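Local structure of endonuclease V (Streptomyces avermitilis, 3GOC) at residues Leu110-Gly115 and Pro137-Ala142; Arg41-Asp46 and Ala58-Leu63; Phe91-Thr96 and Phe124-His129. The protein probably nicks DNA at the second phosphodiester bond 3' to a deoxyinosine, a magnesium-dependent step in the repair of deaminated bases. All blocks are in the same frame, centred on the assembly; numbering follows the deposited sequence.

Contact 1 of 3, residues Leu110-Gly115 and Pro137-Ala142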
loop_
_atom_site.group_PDB
_atom_site.type_symbol
_atom_site.label_atom_id
_atom_site.label_comp_id
_atom_site.label_asym_id
_atom_site.label_seq_id
_atom_site.Cartn_x
_atom_site.Cartn_y
_atom_site.Cartn_z
ATOM N N LEU A 110 7.192 10.793 4.393
ATOM C CA LEU A 110 7.561 9.575 5.114
ATOM C C LEU A 110 8.911 9.120 4.560
ATOM O O LEU A 110 9.068 8.989 3.347
ATOM C CB LEU A 110 6.503 8.494 4.880
ATOM C CG LEU A 110 6.685 7.100 5.488
ATOM C CD1 LEU A 110 7.644 6.295 4.660
ATOM C CD2 LEU A 110 7.144 7.214 6.918
ATOM N N ILE A 111 9.884 8.889 5.439
ATOM C CA ILE A 111 11.209 8.459 4.994
ATOM C C ILE A 111 11.343 6.944 5.071
ATOM O O ILE A 111 11.057 6.336 6.102
ATOM C CB ILE A 111 12.347 9.088 5.841
ATOM C CG1 ILE A 111 12.309 10.618 5.736
ATOM C CG2 ILE A 111 13.698 8.567 5.360
ATOM C CD1 ILE A 111 11.191 11.253 6.517
ATOM N N VAL A 112 11.760 6.338 3.963
ATOM C CA VAL A 112 11.946 4.895 3.892
ATOM C C VAL A 112 13.443 4.622 3.774
ATOM O O VAL A 112 14.070 4.966 2.771
ATOM C CB VAL A 112 11.211 4.299 2.662
ATOM C CG1 VAL A 112 11.373 2.783 2.633
ATOM C CG2 VAL A 112 9.728 4.682 2.712
ATOM N N CYS A 113 14.018 4.015 4.810
ATOM C CA CYS A 113 15.444 3.697 4.820
ATOM C C CYS A 113 15.708 2.287 4.328
ATOM O O CYS A 113 14.913 1.377 4.560
ATOM C CB CYS A 113 16.006 3.824 6.239
ATOM S SG CYS A 113 15.860 5.456 6.967
ATOM N N ASP A 114 16.823 2.116 3.623
ATOM C CA ASP A 114 17.221 0.795 3.151
ATOM C C ASP A 114 17.988 0.245 4.346
ATOM O O ASP A 114 19.211 0.371 4.434
ATOM C CB ASP A 114 18.154 0.904 1.948
ATOM C CG ASP A 114 18.655 -0.448 1.477
ATOM O OD1 ASP A 114 19.713 -0.506 0.806
ATOM O OD2 ASP A 114 17.998 -1.466 1.767
ATOM N N GLY A 115 17.256 -0.360 5.270
ATOM C CA GLY A 115 17.869 -0.872 6.475
ATOM C C GLY A 115 16.829 -1.184 7.527
ATOM O O GLY A 115 15.724 -1.619 7.197
ATOM N N PRO A 137 8.251 10.902 10.302
ATOM C CA PRO A 137 7.838 9.501 10.217
ATOM C C PRO A 137 8.873 8.751 9.388
ATOM O O PRO A 137 9.256 9.201 8.307
ATOM C CB PRO A 137 6.501 9.577 9.489
ATOM C CG PRO A 137 5.992 10.927 9.841
ATOM C CD PRO A 137 7.217 11.781 9.732
ATOM N N THR A 138 9.321 7.609 9.891
ATOM C CA THR A 138 10.310 6.814 9.172
ATOM C C THR A 138 10.067 5.325 9.347
ATOM O O THR A 138 9.509 4.886 10.353
ATOM C CB THR A 138 11.739 7.065 9.688
ATOM O OG1 THR A 138 11.860 6.518 11.007
ATOM C CG2 THR A 138 12.056 8.543 9.723
ATOM N N ILE A 139 10.491 4.552 8.357
ATOM C CA ILE A 139 10.395 3.102 8.426
ATOM C C ILE A 139 11.640 2.555 7.766
ATOM O O ILE A 139 12.367 3.274 7.076
ATOM C CB ILE A 139 9.171 2.508 7.674
ATOM C CG1 ILE A 139 9.292 2.753 6.171
ATOM C CG2 ILE A 139 7.885 3.087 8.238
ATOM C CD1 ILE A 139 8.234 2.020 5.360
ATOM N N GLY A 140 11.891 1.279 7.999
ATOM C CA GLY A 140 13.025 0.636 7.375
ATOM C C GLY A 140 12.530 -0.554 6.569
ATOM O O GLY A 140 11.579 -1.232 6.958
ATOM N N VAL A 141 13.145 -0.779 5.416
ATOM C CA VAL A 141 12.828 -1.927 4.584
ATOM C C VAL A 141 14.190 -2.479 4.207
ATOM O O VAL A 141 15.005 -1.783 3.596
ATOM C CB VAL A 141 12.050 -1.565 3.303
ATOM C CG1 VAL A 141 11.796 -2.838 2.496
ATOM C CG2 VAL A 141 10.719 -0.906 3.658
ATOM N N ALA A 142 14.444 -3.723 4.596
ATOM C CA ALA A 142 15.734 -4.364 4.342
ATOM C C ALA A 142 15.632 -5.578 3.435
ATOM O O ALA A 142 14.613 -6.263 3.413
ATOM C CB ALA A 142 16.374 -4.757 5.664
#
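Strands 110-114 and 138-142 are the two parallel strands of a beta-alpha-beta unit, joined by a crossover through helix 126-134, in the middle of the RNase H-like sheet. Ile111 gives the first bond of the ladder to Pro137: its N reaches Pro137 O at 3.0 Å, almost straight (177°). Ile139 then sits between two bonds, its N giving to Ile111 O and its O taking Cys113 N, each at 2.9 Å. Val141 N continues the pattern onto Cys113 O, and beyond it the bond from Gly115 N to Val141 O is weak, bent to 132°. On one face Val112 and Ile139 lie side by side, Val112 CG2 4.0 Å from Ile139 CG1. With chi1 at 65°, CG1 of Ile139 stands between its own backbone N and carbonyl carbon, which brings it alongside that methyl. The other branch, Val112 CG1, meets Val141 CG2 at 3.9 Å. Near the start of the pair, Leu110 CD2 packs on Pro137 CB at 3.6 Å. The opposite face carries Ile111 and Thr138, where CB of Ile111 is 3.9 Å from CG2 of Thr138, while Thr138 OG1 turns to a hydrogen bond with Ala127 O. Asp114, on the same face as Val112, is a magnesium ligand. Helix 193-202 packs on Ile139 and Val141, helix 126-134 on Ile111 and Cys113, and strands 41-49 and 183-189 flank the pair in the sheet.

Contact 2 of 3, residues Arg41-Asp46 and Ala58-Leu63; sequences RVTGVD and AAAVVL. With MG (magnesium ion), chain C; MG (magnesium ion), chain D.
Val62 lays its isopropyl group across Thr43, with Val62 CG2 only 3.3 Å from Thr43 OG1 and the other methyl, CG1, close to the same oxygen. That oxygen stands beside its own backbone N, anti to the carbonyl carbon (chi1 -61°), and its polar partner is Pro108 O, to which it is hydrogen-bonded; against Val62 it makes only van der Waals contact. Val62 CG1 also touches the aliphatic start of Arg41, at 3.6 Å from CG, before that exposed chain bends away. On the other face Val42 and Leu63 meet at an angle, Val42 CG1 3.9 Å from Leu63 CB, and next along it Gly44 has no side chain to set against Val61. Back on the Thr43 face, the small Ala60 lies beside Val45. The segments are the two arms of an antiparallel beta hairpin, strands 41-49 and 55-64. Val42 with Leu63, Gly44 with Val61 and Asp46 with Ala59 are the hydrogen-bonded pairs, each joined by two backbone bonds; the tightest is Leu63 N to Val42 O at 2.7 Å. Thr43 with Val62 and Val45 with Ala60 are the non-hydrogen-bonded pairs between them. At the end of its segment Asp46 swings its carboxylate away from Ala59, CG anti to the backbone N (chi1 -169°), and spreads both oxygens over metal. OD1 of Asp46 binds the magnesium ion of chain C at 2.2 Å, a site that waters help to fill. OD2 of Asp46 reaches the magnesium ion of chain D at 2.5 Å. Asp114 and Asp217 each share one of these two ions with Asp46. The two ions are modelled very close together, so simultaneous full occupation is doubtful.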
loop_
_atom_site.group_PDB
_atom_site.type_symbol
_atom_site.label_atom_id
_atom_site.label_comp_id
_atom_site.label_asym_id
_atom_site.label_seq_id
_atom_site.Cartn_x
_atom_site.Cartn_y
_atom_site.Cartn_z
ATOM N N ARG A 41 4.029 12.905 -0.006
ATOM C CA ARG A 41 5.362 12.546 -0.483
ATOM C C ARG A 41 5.951 11.383 0.310
ATOM O O ARG A 41 5.627 11.186 1.478
ATOM C CB ARG A 41 6.319 13.748 -0.373
ATOM C CG ARG A 41 6.302 14.741 -1.543
ATOM C CD ARG A 41 5.034 15.579 -1.633
ATOM N NE ARG A 41 5.078 16.472 -2.799
ATOM C CZ ARG A 41 5.654 17.672 -2.817
ATOM N NH1 ARG A 41 6.244 18.154 -1.731
ATOM N NH2 ARG A 41 5.646 18.394 -3.930
ATOM N N VAL A 42 6.809 10.603 -0.340
ATOM C CA VAL A 42 7.477 9.484 0.312
ATOM C C VAL A 42 8.908 9.561 -0.208
ATOM O O VAL A 42 9.143 9.734 -1.407
ATOM C CB VAL A 42 6.791 8.137 -0.022
ATOM C CG1 VAL A 42 6.808 7.894 -1.512
ATOM C CG2 VAL A 42 7.460 6.999 0.744
ATOM N N THR A 43 9.862 9.440 0.704
ATOM C CA THR A 43 11.268 9.611 0.362
ATOM C C THR A 43 12.182 8.451 0.703
ATOM O O THR A 43 12.121 7.903 1.797
ATOM C CB THR A 43 11.797 10.873 1.075
ATOM O OG1 THR A 43 11.054 12.009 0.616
ATOM C CG2 THR A 43 13.277 11.087 0.803
ATOM N N GLY A 44 13.038 8.089 -0.244
ATOM C CA GLY A 44 13.981 7.028 0.019
ATOM C C GLY A 44 15.329 7.628 0.374
ATOM O O GLY A 44 15.703 8.677 -0.144
ATOM N N VAL A 45 16.049 6.983 1.285
ATOM C CA VAL A 45 17.376 7.438 1.663
ATOM C C VAL A 45 18.286 6.228 1.618
ATOM O O VAL A 45 17.884 5.117 1.974
ATOM C CB VAL A 45 17.420 8.042 3.092
ATOM C CG1 VAL A 45 16.784 9.421 3.098
ATOM C CG2 VAL A 45 16.711 7.124 4.070
ATOM N N ASP A 46 19.505 6.444 1.149
ATOM C CA ASP A 46 20.489 5.371 1.075
ATOM C C ASP A 46 21.868 6.001 1.016
ATOM O O ASP A 46 22.004 7.186 0.721
ATOM C CB ASP A 46 20.263 4.515 -0.169
ATOM C CG ASP A 46 21.077 3.256 -0.149
ATOM O OD1 ASP A 46 21.404 2.753 -1.247
ATOM O OD2 ASP A 46 21.391 2.748 0.962
ATOM N N ALA A 58 25.413 10.276 0.731
ATOM C CA ALA A 58 24.011 9.990 0.986
ATOM C C ALA A 58 23.132 10.596 -0.089
ATOM O O ALA A 58 23.465 11.630 -0.670
ATOM C CB ALA A 58 23.606 10.540 2.339
ATOM N N ALA A 59 22.018 9.930 -0.363
ATOM C CA ALA A 59 21.067 10.423 -1.342
ATOM C C ALA A 59 19.671 10.358 -0.754
ATOM O O ALA A 59 19.346 9.459 0.020
ATOM C CB ALA A 59 21.126 9.590 -2.623
ATOM N N ALA A 60 18.856 11.341 -1.111
ATOM C CA ALA A 60 17.470 11.382 -0.674
ATOM C C ALA A 60 16.675 11.630 -1.946
ATOM O O ALA A 60 16.947 12.580 -2.680
ATOM C CB ALA A 60 17.251 12.516 0.318
ATOM N N VAL A 61 15.718 10.754 -2.224
ATOM C CA VAL A 61 14.888 10.896 -3.410
ATOM C C VAL A 61 13.433 10.943 -2.988
ATOM O O VAL A 61 12.916 9.994 -2.403
ATOM C CB VAL A 61 15.097 9.728 -4.391
ATOM C CG1 VAL A 61 14.207 9.920 -5.614
ATOM C CG2 VAL A 61 16.559 9.654 -4.814
ATOM N N VAL A 62 12.784 12.065 -3.284
ATOM C CA VAL A 62 11.388 12.285 -2.927
ATOM C C VAL A 62 10.461 11.895 -4.068
ATOM O O VAL A 62 10.644 12.332 -5.206
ATOM C CB VAL A 62 11.131 13.769 -2.594
ATOM C CG1 VAL A 62 9.721 13.940 -2.070
ATOM C CG2 VAL A 62 12.144 14.260 -1.577
ATOM N N LEU A 63 9.473 11.062 -3.762
ATOM C CA LEU A 63 8.508 10.625 -4.765
ATOM C C LEU A 63 7.109 11.127 -4.444
ATOM O O LEU A 63 6.778 11.402 -3.289
ATOM C CB LEU A 63 8.430 9.096 -4.822
ATOM C CG LEU A 63 9.709 8.274 -4.961
ATOM C CD1 LEU A 63 9.351 6.795 -4.954
ATOM C CD2 LEU A 63 10.424 8.651 -6.242
HETATM MG MG MG C . 22.599 0.943 -1.614
HETATM MG MG MG D . 22.444 0.514 0.754
HETATM O O HOH W 1 24.579 2.086 -1.899
HETATM O O HOH W 2 23.780 -1.027 -1.952
HETATM O O HOH W 3 20.551 -0.198 -1.624
HETATM O O HOH W 4 21.555 0.631 3.156
HETATM O O HOH W 5 22.329 -1.710 1.864
#

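Contact 3 of 3, residues Phe91-Thr96 and Phe124-His129; sequences FREIPT and FGLASH
This is a buried packing contact between the starts of two helices, 94-102 and 126-134, built round an aromatic pair with no hydrogen bond across it. His129 turns the edge of its imidazole onto the face of Phe91: the ring centroids are 5.0 Å apart, the planes meet at 67°, and His129 CE1 comes within 3.6 Å of Phe91 CZ, nearer the rim than the centre. With CG anti to the backbone N (chi1 -163°), the imidazole reaches across to the other segment. Ile94 sets its CD1 methyl over one face of the imidazole in a CH-pi contact, modelled too tightly for its distance to be trusted, while CE1 of Phe124, from the same segment as the histidine, lies over the rim of the opposite face. An alanine at His129 would probably leave the Phe91 face without its edge partner and open a gap between Ile94 and Phe124. Beside these rings, Leu126 CD2 rests against Glu93 OE1 at 3.6 Å, and the other carboxylate oxygen, OE2 of Glu93, is hydrogen-bonded to Tyr49 OH. Helix 14-24 closes on both phenyl rings, touching Phe91 through Ala17 and Gln21 and Phe124 through Gln21 and Leu24.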
loop_
_atom_site.group_PDB
_atom_site.type_symbol
_atom_site.label_atom_id
_atom_site.label_comp_id
_atom_site.label_asym_id
_atom_site.label_seq_id
_atom_site.Cartn_x
_atom_site.Cartn_y
_atom_site.Cartn_z
ATOM N N PHE A 91 26.072 5.598 13.240
ATOM C CA PHE A 91 26.910 6.722 13.633
ATOM C C PHE A 91 27.923 7.127 12.574
ATOM O O PHE A 91 28.545 8.185 12.675
ATOM C CB PHE A 91 27.608 6.440 14.963
ATOM C CG PHE A 91 26.673 6.462 16.134
ATOM C CD1 PHE A 91 25.998 5.307 16.528
ATOM C CD2 PHE A 91 26.426 7.653 16.816
ATOM C CE1 PHE A 91 25.083 5.338 17.583
ATOM C CE2 PHE A 91 25.516 7.700 17.870
ATOM C CZ PHE A 91 24.843 6.538 18.258
ATOM N N ARG A 92 28.074 6.299 11.545
ATOM C CA ARG A 92 28.998 6.597 10.460
ATOM C C ARG A 92 28.373 7.492 9.394
ATOM O O ARG A 92 29.081 8.242 8.723
ATOM C CB ARG A 92 29.428 5.313 9.742
ATOM C CG ARG A 92 30.017 4.222 10.605
ATOM C CD ARG A 92 30.387 3.035 9.725
ATOM N NE ARG A 92 29.204 2.456 9.087
ATOM C CZ ARG A 92 29.235 1.632 8.041
ATOM N NH1 ARG A 92 30.392 1.284 7.497
ATOM N NH2 ARG A 92 28.107 1.143 7.545
ATOM N N GLU A 93 27.050 7.421 9.256
ATOM C CA GLU A 93 26.351 8.130 8.187
ATOM C C GLU A 93 25.245 9.112 8.514
ATOM O O GLU A 93 24.837 9.868 7.637
ATOM C CB GLU A 93 25.783 7.093 7.223
ATOM C CG GLU A 93 24.832 6.124 7.901
ATOM C CD GLU A 93 24.361 5.022 6.982
ATOM O OE1 GLU A 93 23.232 5.122 6.453
ATOM O OE2 GLU A 93 25.132 4.064 6.795
ATOM N N ILE A 94 24.751 9.116 9.745
ATOM C CA ILE A 94 23.669 10.026 10.089
ATOM C C ILE A 94 23.906 11.490 9.714
ATOM O O ILE A 94 23.029 12.122 9.129
ATOM C CB ILE A 94 23.318 9.880 11.578
ATOM C CG1 ILE A 94 22.504 8.598 11.755
ATOM C CG2 ILE A 94 22.541 11.083 12.084
ATOM C CD1 ILE A 94 22.575 8.030 13.130
ATOM N N PRO A 95 25.086 12.045 10.029
ATOM C CA PRO A 95 25.327 13.450 9.675
ATOM C C PRO A 95 25.161 13.740 8.180
ATOM O O PRO A 95 24.611 14.775 7.781
ATOM C CB PRO A 95 26.762 13.680 10.146
ATOM C CG PRO A 95 26.882 12.760 11.321
ATOM C CD PRO A 95 26.203 11.501 10.821
ATOM N N THR A 96 25.634 12.816 7.352
ATOM C CA THR A 96 25.558 12.989 5.907
ATOM C C THR A 96 24.137 12.790 5.387
ATOM O O THR A 96 23.721 13.455 4.439
ATOM C CB THR A 96 26.543 12.029 5.199
ATOM O OG1 THR A 96 27.863 12.257 5.711
ATOM C CG2 THR A 96 26.559 12.281 3.701
ATOM N N PHE A 124 17.291 0.431 18.111
ATOM C CA PHE A 124 17.513 1.799 17.664
ATOM C C PHE A 124 18.413 1.845 16.435
ATOM O O PHE A 124 19.510 2.405 16.472
ATOM C CB PHE A 124 18.117 2.625 18.804
ATOM C CG PHE A 124 17.997 4.111 18.605
ATOM C CD1 PHE A 124 19.129 4.895 18.403
ATOM C CD2 PHE A 124 16.752 4.730 18.658
ATOM C CE1 PHE A 124 19.020 6.278 18.239
ATOM C CE2 PHE A 124 16.627 6.110 18.495
ATOM C CZ PHE A 124 17.761 6.887 18.296
ATOM N N GLY A 125 17.936 1.248 15.347
ATOM C CA GLY A 125 18.694 1.238 14.110
ATOM C C GLY A 125 18.546 2.548 13.353
ATOM O O GLY A 125 17.872 3.472 13.815
ATOM N N LEU A 126 19.154 2.608 12.175
ATOM C CA LEU A 126 19.148 3.800 11.332
ATOM C C LEU A 126 17.810 4.524 11.203
ATOM O O LEU A 126 17.727 5.735 11.411
ATOM C CB LEU A 126 19.653 3.436 9.935
ATOM C CG LEU A 126 19.647 4.550 8.889
ATOM C CD1 LEU A 126 20.655 5.622 9.285
ATOM C CD2 LEU A 126 19.994 3.964 7.523
ATOM N N ALA A 127 16.763 3.788 10.854
ATOM C CA ALA A 127 15.459 4.405 10.682
ATOM C C ALA A 127 14.935 5.078 11.947
ATOM O O ALA A 127 14.362 6.168 11.883
ATOM C CB ALA A 127 14.452 3.379 10.172
ATOM N N SER A 128 15.126 4.445 13.097
ATOM C CA SER A 128 14.644 5.031 14.344
ATOM C C SER A 128 15.491 6.232 14.754
ATOM O O SER A 128 14.970 7.241 15.235
ATOM C CB SER A 128 14.655 3.983 15.458
ATOM O OG SER A 128 13.712 2.963 15.188
ATOM N N HIS A 129 16.795 6.113 14.548
ATOM C CA HIS A 129 17.748 7.161 14.881
ATOM C C HIS A 129 17.456 8.396 14.028
ATOM O O HIS A 129 17.388 9.519 14.536
ATOM C CB HIS A 129 19.160 6.624 14.626
ATOM C CG HIS A 129 20.252 7.408 15.285
ATOM N ND1 HIS A 129 21.476 6.850 15.594
ATOM C CD2 HIS A 129 20.332 8.709 15.652
ATOM C CE1 HIS A 129 22.261 7.772 16.122
ATOM N NE2 HIS A 129 21.591 8.911 16.167
#

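All three contacts are largely buried, contact 1 nearest the middle of the chain; at the edge of contact 2, Arg41 is exposed. Contacts 1 and 2 belong to one sheet: strand 41-49 lies beside strand 110-114, Thr43 bonding through its backbone to Leu110 and Val112, so the hairpin and the parallel pair run on as adjacent strands of one sheet. That neighbourhood brings Asp46 and Asp114 together at the metal. Contact 3 has no strand pairing and relies on rings and aliphatic side chains. Helix 126-134 ties it to contact 1, packing Ala127 against Cys113, while Thr96 and Ala58 give it a slighter touch on contact 2.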